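Local coordinates for SnoN,Epimerase SnoN (Streptomyces nogalater, PDB 5EP9), which acts as a non-haem iron, 2-oxoglutarate-dependent epimerase in the biosynthesis of the polyketide nogalamycin, at residues P49-A54 against P104-L109; T158-L163 against V209-G214. One frame throughout, in Å; residues are numbered along the deposited sequence.

Interactions 1 and 2 come in series along the chain, and their centres lie about 11 Å apart on one side of the molecule. Interaction 1 sets the loop between strand 45-48 and helix 54-70 against helix 104-114, within the first part of this engineered fusion. Interaction 2 runs from strand 157-162 to the loop before strand 216-220, and so joins the two SnoN-derived parts. They meet where Leu52 N lies 3.1 Å from Gly214 O, a probable hydrogen bond, and where Leu52 and Ile106 pack on Val161. The seven-stranded antiparallel sheet meets the helix in part through Val161, while the neighbouring Trp160 reaches the bound 2-oxoglutarate.

Interaction 1 of 2, residues P49-A54 against P104-L109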
ATOM      1  N   PRO A  49      -2.179 -11.871  -9.994  1.00 30.29           N
ATOM      2  CA  PRO A  49      -2.776 -13.019  -9.246  1.00 32.43           C
ATOM      3  C   PRO A  49      -1.762 -13.997  -8.601  1.00 31.86           C
ATOM      4  O   PRO A  49      -0.687 -14.143  -9.086  1.00 31.98           O
ATOM      5  CB  PRO A  49      -3.576 -13.769 -10.290  1.00 32.90           C
ATOM      6  CG  PRO A  49      -2.931 -13.405 -11.600  1.00 35.52           C
ATOM      7  CD  PRO A  49      -2.329 -12.014 -11.454  1.00 31.84           C
ATOM      8  N   GLY A  50      -2.133 -14.559  -7.458  1.00 32.17           N
ATOM      9  CA  GLY A  50      -1.413 -15.690  -6.864  1.00 32.34           C
ATOM     10  C   GLY A  50       0.031 -15.322  -6.526  1.00 32.93           C
ATOM     11  O   GLY A  50       0.931 -16.027  -6.776  1.00 31.07           O
ATOM     12  N   VAL A  51       0.207 -14.137  -5.975  1.00 33.02           N
ATOM     13  CA  VAL A  51       1.537 -13.735  -5.575  1.00 34.53           C
ATOM     14  C   VAL A  51       1.984 -14.534  -4.295  1.00 35.01           C
ATOM     15  O   VAL A  51       3.151 -14.809  -4.124  1.00 36.37           O
ATOM     16  CB  VAL A  51       1.611 -12.225  -5.484  1.00 35.22           C
ATOM     17  CG1 VAL A  51       1.157 -11.691  -4.147  1.00 34.03           C
ATOM     18  CG2 VAL A  51       2.992 -11.811  -5.686  1.00 39.30           C
ATOM     19  N   LEU A  52       1.040 -14.841  -3.426  1.00 31.39           N
ATOM     20  CA  LEU A  52       1.222 -15.731  -2.311  1.00 32.43           C
ATOM     21  C   LEU A  52       0.578 -17.061  -2.568  1.00 32.95           C
ATOM     22  O   LEU A  52      -0.500 -17.143  -3.184  1.00 31.82           O
ATOM     23  CB  LEU A  52       0.566 -15.167  -1.049  1.00 32.51           C
ATOM     24  CG  LEU A  52       1.061 -13.830  -0.529  1.00 31.86           C
ATOM     25  CD1 LEU A  52       0.313 -13.431   0.760  1.00 32.61           C
ATOM     26  CD2 LEU A  52       2.572 -13.850  -0.292  1.00 32.23           C
ATOM     27  N   ASP A  53       1.250 -18.128  -2.137  1.00 32.41           N
ATOM     28  CA  ASP A  53       0.621 -19.434  -2.261  1.00 32.08           C
ATOM     29  C   ASP A  53      -0.413 -19.632  -1.143  1.00 31.02           C
ATOM     30  O   ASP A  53      -0.518 -18.770  -0.270  1.00 29.77           O
ATOM     31  CB  ASP A  53       1.672 -20.545  -2.429  1.00 34.08           C
ATOM     32  CG  ASP A  53       2.491 -20.789  -1.164  1.00 35.17           C
ATOM     33  OD1 ASP A  53       1.982 -20.612  -0.034  1.00 33.39           O
ATOM     34  OD2 ASP A  53       3.632 -21.287  -1.383  1.00 38.27           O
ATOM     35  N   ALA A  54      -1.086 -20.788  -1.113  1.00 31.37           N
ATOM     36  CA  ALA A  54      -2.178 -20.996  -0.151  1.00 31.54           C
ATOM     37  C   ALA A  54      -1.624 -21.069   1.331  1.00 32.35           C
ATOM     38  O   ALA A  54      -2.272 -20.549   2.245  1.00 32.50           O
ATOM     39  CB  ALA A  54      -2.921 -22.291  -0.474  1.00 33.06           C
ATOM     40  N   PRO A 104      10.091 -12.089  -1.059  1.00 36.79           N
ATOM     41  CA  PRO A 104      10.954 -11.990  -2.253  1.00 38.66           C
ATOM     42  C   PRO A 104      10.259 -11.753  -3.573  1.00 37.92           C
ATOM     43  O   PRO A 104      10.801 -11.071  -4.431  1.00 37.43           O
ATOM     44  CB  PRO A 104      11.741 -13.371  -2.314  1.00 40.01           C
ATOM     45  CG  PRO A 104      11.645 -13.909  -0.921  1.00 40.80           C
ATOM     46  CD  PRO A 104      10.414 -13.262  -0.234  1.00 39.52           C
ATOM     47  N   ARG A 105       9.153 -12.403  -3.763  1.00 37.98           N
ATOM     48  CA  ARG A 105       8.425 -12.253  -4.989  1.00 40.73           C
ATOM     49  C   ARG A 105       7.752 -10.887  -5.127  1.00 35.82           C
ATOM     50  O   ARG A 105       7.766 -10.289  -6.181  1.00 34.08           O
ATOM     51  CB  ARG A 105       7.424 -13.402  -5.106  1.00 49.53           C
ATOM     52  CG  ARG A 105       6.797 -13.420  -6.474  1.00 58.11           C
ATOM     53  CD  ARG A 105       6.199 -14.753  -6.838  1.00 69.84           C
ATOM     54  NE  ARG A 105       5.246 -14.427  -7.915  1.00 81.29           N
ATOM     55  CZ  ARG A 105       4.173 -15.148  -8.248  1.00 87.60           C
ATOM     56  NH1 ARG A 105       3.893 -16.286  -7.602  1.00 89.79           N
ATOM     57  NH2 ARG A 105       3.384 -14.726  -9.247  1.00 85.89           N
ATOM     58  N   ILE A 106       7.118 -10.429  -4.063  1.00 32.47           N
ATOM     59  CA  ILE A 106       6.505  -9.120  -4.037  1.00 32.29           C
ATOM     60  C   ILE A 106       7.562  -8.032  -4.283  1.00 33.82           C
ATOM     61  O   ILE A 106       7.380  -7.079  -5.066  1.00 32.13           O
ATOM     62  CB  ILE A 106       5.782  -8.891  -2.717  1.00 32.17           C
ATOM     63  CG1 ILE A 106       4.618  -9.845  -2.632  1.00 33.58           C
ATOM     64  CG2 ILE A 106       5.281  -7.424  -2.620  1.00 32.11           C
ATOM     65  CD1 ILE A 106       3.738  -9.719  -1.415  1.00 35.07           C
ATOM     66  N   ALA A 107       8.723  -8.228  -3.631  1.00 33.17           N
ATOM     67  CA  ALA A 107       9.806  -7.239  -3.674  1.00 31.93           C
ATOM     68  C   ALA A 107      10.360  -7.190  -5.047  1.00 32.46           C
ATOM     69  O   ALA A 107      10.642  -6.092  -5.596  1.00 30.40           O
ATOM     70  CB  ALA A 107      10.937  -7.633  -2.728  1.00 34.54           C
ATOM     71  N   ALA A 108      10.603  -8.368  -5.614  1.00 31.74           N
ATOM     72  CA  ALA A 108      11.123  -8.401  -6.982  1.00 33.12           C
ATOM     73  C   ALA A 108      10.147  -7.714  -8.021  1.00 33.09           C
ATOM     74  O   ALA A 108      10.614  -7.036  -8.922  1.00 32.89           O
ATOM     75  CB  ALA A 108      11.490  -9.782  -7.441  1.00 33.96           C
ATOM     76  N   LEU A 109       8.855  -7.957  -7.875  1.00 32.95           N
ATOM     77  CA  LEU A 109       7.877  -7.341  -8.720  1.00 33.64           C
ATOM     78  C   LEU A 109       7.898  -5.823  -8.564  1.00 31.63           C
ATOM     79  O   LEU A 109       7.934  -5.134  -9.523  1.00 30.04           O
ATOM     80  CB  LEU A 109       6.496  -7.860  -8.410  1.00 34.28           C
ATOM     81  CG  LEU A 109       6.279  -9.229  -9.006  1.00 37.51           C
ATOM     82  CD1 LEU A 109       5.043  -9.881  -8.381  1.00 37.86           C
ATOM     83  CD2 LEU A 109       6.077  -9.136 -10.521  1.00 40.29           C
TER
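Val51 CG2 fits between Ile106 and Leu109 on one flank of helix 104-114, 4.0 Å from Ile106 CG1 and 3.9 Å from Leu109 CD1. The valine side chain lies nearly perpendicular to that of Ile106, whereas it and the Leu109 side chain run antiparallel as they pass. CG1 of Val51 sits between the backbone N and the carbonyl carbon (chi1 86°), which leaves CG2, anti to the backbone N, as the methyl nearest the helix. Leu52 adds a looser touch, its CD2 coming to 4.4 Å from Ile106 CD1.

Arg105 lies at the exposed side of the contact. Its CG is anti to the backbone N (chi1 -171°), and the chain runs on extended to NE, which is 4.1 Å from Val51 CG2. One face of the guanidinium lies over the loop backbone, with Val51 CA 3.9 Å above the plane at its centre. NH1 of Arg105 comes to 3.1 Å from Gly50 O, which approaches the group obliquely.

Gly50 takes a positive phi (61°), a turn that suits glycine, and its backbone N donates to Asp215 OD1, in the second part of the fusion. Behind the contact, Ile106 packs on Ala159 and Val161 of strand 157-162, and Leu109 on Phe218 of strand 216-220, also in the second part.

Apolar side chains carry the buried part of this contact, which joins the loop to helix 104-114 beside the main sheet. The exposed, poorly ordered arginine brings a positive charge near the loop carbonyls, which would probably draw it toward them.

Interaction 2 of 2, residues T158-L163 against V209-G214; sequences TAWVAL and VPLRAG. With AKG (2-oxoglutaric acid), chain E.
Leu211, in the second part of the fusion, reaches Trp160 and Ala162, in the first, by apolar contact. Its CD1 lies obliquely by the six-membered part of the indole, 3.7 Å from Trp160 CZ3, while its CB is 4.1 Å from Ala162 CB. That alanine methyl also comes within 3.6 Å of Arg212 O.

One backbone hydrogen bond crosses the contact: Gly214 N donates to Ala162 O at 2.8 Å, nearly straight (165°) but tilted from the carbonyl plane. Positive phi at Gly214 suits glycine. Outside, Asp165 pairs with the Arg212 guanidinium and accepts from Ala213 N.

The ligand bond lies at the other end of the indole. Trp160 NE1 donates to O3 of 2-oxoglutarate at 2.8 Å, with Arg236, Ser240 and Thr139 also bonding the ligand. A phenylalanine in place of Trp160 would probably leave O3 without this donor and loosen the packing against Leu211.

His142, Asp144 and His225 bind the iron nearby, the His-X-Asp...His facial triad of the double-stranded beta-helix (cupin) fold found in 2-oxoglutarate-dependent oxygenases.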
ATOM      1  N   THR A 158       2.587   1.090  -3.804  1.00 27.63           N
ATOM      2  CA  THR A 158       1.946   0.343  -2.761  1.00 27.57           C
ATOM      3  C   THR A 158       1.525  -1.076  -3.252  1.00 27.29           C
ATOM      4  O   THR A 158       0.904  -1.190  -4.255  1.00 28.84           O
ATOM      5  CB  THR A 158       0.765   1.111  -2.221  1.00 27.58           C
ATOM      6  OG1 THR A 158       1.211   2.340  -1.640  1.00 25.91           O
ATOM      7  CG2 THR A 158      -0.023   0.285  -1.202  1.00 27.98           C
ATOM      8  N   ALA A 159       1.922  -2.123  -2.527  1.00 25.51           N
ATOM      9  CA  ALA A 159       1.440  -3.495  -2.727  1.00 25.26           C
ATOM     10  C   ALA A 159       0.306  -3.817  -1.762  1.00 25.40           C
ATOM     11  O   ALA A 159       0.489  -3.754  -0.552  1.00 26.14           O
ATOM     12  CB  ALA A 159       2.552  -4.485  -2.499  1.00 26.80           C
ATOM     13  N   TRP A 160      -0.881  -4.106  -2.300  1.00 25.58           N
ATOM     14  CA  TRP A 160      -2.057  -4.386  -1.488  1.00 26.41           C
ATOM     15  C   TRP A 160      -2.361  -5.857  -1.698  1.00 27.35           C
ATOM     16  O   TRP A 160      -2.678  -6.283  -2.810  1.00 27.50           O
ATOM     17  CB  TRP A 160      -3.215  -3.514  -1.955  1.00 26.69           C
ATOM     18  CG  TRP A 160      -4.448  -3.338  -1.102  1.00 25.44           C
ATOM     19  CD1 TRP A 160      -4.782  -2.222  -0.391  1.00 25.30           C
ATOM     20  CD2 TRP A 160      -5.535  -4.237  -0.979  1.00 24.73           C
ATOM     21  NE1 TRP A 160      -6.008  -2.381   0.175  1.00 26.40           N
ATOM     22  CE2 TRP A 160      -6.462  -3.642  -0.096  1.00 25.10           C
ATOM     23  CE3 TRP A 160      -5.741  -5.579  -1.384  1.00 26.65           C
ATOM     24  CZ2 TRP A 160      -7.643  -4.241   0.253  1.00 26.46           C
ATOM     25  CZ3 TRP A 160      -6.958  -6.221  -1.014  1.00 27.12           C
ATOM     26  CH2 TRP A 160      -7.897  -5.527  -0.220  1.00 26.73           C
ATOM     27  N   VAL A 161      -2.206  -6.623  -0.632  1.00 27.08           N
ATOM     28  CA  VAL A 161      -2.243  -8.108  -0.751  1.00 26.41           C
ATOM     29  C   VAL A 161      -3.519  -8.597  -0.101  1.00 26.29           C
ATOM     30  O   VAL A 161      -3.728  -8.343   1.117  1.00 26.48           O
ATOM     31  CB  VAL A 161      -1.001  -8.740  -0.059  1.00 27.32           C
ATOM     32  CG1 VAL A 161      -1.012 -10.227  -0.137  1.00 27.38           C
ATOM     33  CG2 VAL A 161       0.242  -8.195  -0.686  1.00 28.50           C
ATOM     34  N   ALA A 162      -4.330  -9.309  -0.849  1.00 24.93           N
ATOM     35  CA  ALA A 162      -5.537  -9.857  -0.306  1.00 26.25           C
ATOM     36  C   ALA A 162      -5.233 -11.144   0.521  1.00 26.64           C
ATOM     37  O   ALA A 162      -4.629 -12.041  -0.006  1.00 26.52           O
ATOM     38  CB  ALA A 162      -6.499 -10.228  -1.388  1.00 27.65           C
ATOM     39  N   LEU A 163      -5.649 -11.145   1.792  1.00 26.21           N
ATOM     40  CA  LEU A 163      -5.504 -12.301   2.640  1.00 28.54           C
ATOM     41  C   LEU A 163      -6.773 -13.165   2.703  1.00 29.72           C
ATOM     42  O   LEU A 163      -6.739 -14.251   3.240  1.00 31.13           O
ATOM     43  CB  LEU A 163      -5.024 -11.897   4.035  1.00 29.71           C
ATOM     44  CG  LEU A 163      -3.649 -11.192   4.058  1.00 29.67           C
ATOM     45  CD1 LEU A 163      -3.340 -10.775   5.448  1.00 30.66           C
ATOM     46  CD2 LEU A 163      -2.597 -12.121   3.545  1.00 30.14           C
ATOM     47  N   VAL A 209     -11.475  -3.650  -9.212  1.00 28.18           N
ATOM     48  CA  VAL A 209     -10.641  -4.854  -9.286  1.00 28.63           C
ATOM     49  C   VAL A 209     -10.869  -5.796  -8.135  1.00 28.05           C
ATOM     50  O   VAL A 209     -10.134  -5.774  -7.153  1.00 28.29           O
ATOM     51  CB  VAL A 209      -9.166  -4.462  -9.300  1.00 28.87           C
ATOM     52  CG1 VAL A 209      -8.232  -5.681  -9.528  1.00 28.56           C
ATOM     53  CG2 VAL A 209      -8.949  -3.459 -10.433  1.00 28.84           C
ATOM     54  N   PRO A 210     -11.804  -6.681  -8.294  1.00 28.17           N
ATOM     55  CA  PRO A 210     -11.899  -7.736  -7.272  1.00 27.90           C
ATOM     56  C   PRO A 210     -10.667  -8.663  -7.288  1.00 28.45           C
ATOM     57  O   PRO A 210     -10.048  -8.860  -8.332  1.00 29.86           O
ATOM     58  CB  PRO A 210     -13.168  -8.460  -7.616  1.00 26.97           C
ATOM     59  CG  PRO A 210     -13.443  -8.093  -9.007  1.00 27.83           C
ATOM     60  CD  PRO A 210     -12.805  -6.841  -9.341  1.00 27.97           C
ATOM     61  N   LEU A 211     -10.382  -9.209  -6.126  1.00 28.39           N
ATOM     62  CA  LEU A 211      -9.147 -10.011  -5.926  1.00 29.95           C
ATOM     63  C   LEU A 211      -9.489 -11.291  -5.207  1.00 29.39           C
ATOM     64  O   LEU A 211     -10.195 -11.245  -4.207  1.00 28.51           O
ATOM     65  CB  LEU A 211      -8.158  -9.239  -5.017  1.00 29.90           C
ATOM     66  CG  LEU A 211      -7.625  -7.947  -5.528  1.00 32.02           C
ATOM     67  CD1 LEU A 211      -6.674  -7.369  -4.496  1.00 36.25           C
ATOM     68  CD2 LEU A 211      -6.879  -8.177  -6.837  1.00 32.97           C
ATOM     69  N   ARG A 212      -8.913 -12.386  -5.664  1.00 29.99           N
ATOM     70  CA  ARG A 212      -8.882 -13.608  -4.842  1.00 32.93           C
ATOM     71  C   ARG A 212      -7.816 -13.552  -3.739  1.00 30.37           C
ATOM     72  O   ARG A 212      -6.813 -12.832  -3.864  1.00 27.39           O
ATOM     73  CB  ARG A 212      -8.620 -14.816  -5.750  1.00 37.62           C
ATOM     74  CG  ARG A 212      -9.740 -14.993  -6.807  1.00 41.55           C
ATOM     75  CD  ARG A 212     -10.184 -16.389  -6.952  1.00 49.69           C
ATOM     76  NE  ARG A 212     -10.962 -16.798  -5.718  1.00 59.34           N
ATOM     77  CZ  ARG A 212     -11.857 -17.798  -5.678  1.00 60.34           C
ATOM     78  NH1 ARG A 212     -12.106 -18.477  -6.800  1.00 60.24           N
ATOM     79  NH2 ARG A 212     -12.549 -18.071  -4.556  1.00 55.58           N
ATOM     80  N   ALA A 213      -8.017 -14.351  -2.682  1.00 30.25           N
ATOM     81  CA  ALA A 213      -7.001 -14.504  -1.652  1.00 29.45           C
ATOM     82  C   ALA A 213      -5.677 -14.801  -2.309  1.00 28.98           C
ATOM     83  O   ALA A 213      -5.587 -15.679  -3.162  1.00 29.25           O
ATOM     84  CB  ALA A 213      -7.368 -15.649  -0.690  1.00 33.00           C
ATOM     85  N   GLY A 214      -4.628 -14.084  -1.885  1.00 29.28           N
ATOM     86  CA  GLY A 214      -3.243 -14.285  -2.359  1.00 30.55           C
ATOM     87  C   GLY A 214      -2.879 -13.495  -3.582  1.00 29.83           C
ATOM     88  O   GLY A 214      -1.738 -13.534  -4.024  1.00 29.18           O
TER
HETATM   89  C1  AKG E 301      -3.849   2.274  -0.185  1.00 33.71           C
HETATM   90  O1  AKG E 301      -3.119   3.214  -0.591  1.00 31.00           O
HETATM   91  O2  AKG E 301      -3.426   1.096  -0.079  1.00 32.30           O
HETATM   92  C2  AKG E 301      -5.273   2.533   0.132  1.00 36.04           C
HETATM   93  O5  AKG E 301      -5.717   3.692   0.012  1.00 33.13           O
HETATM   94  C3  AKG E 301      -6.124   1.336   0.618  1.00 34.63           C
HETATM   95  C4  AKG E 301      -7.622   1.583   0.757  1.00 35.26           C
HETATM   96  C5  AKG E 301      -8.443   0.418   1.263  1.00 34.00           C
HETATM   97  O3  AKG E 301      -7.891  -0.681   1.450  1.00 35.19           O
HETATM   98  O4  AKG E 301      -9.671   0.585   1.533  1.00 29.84           O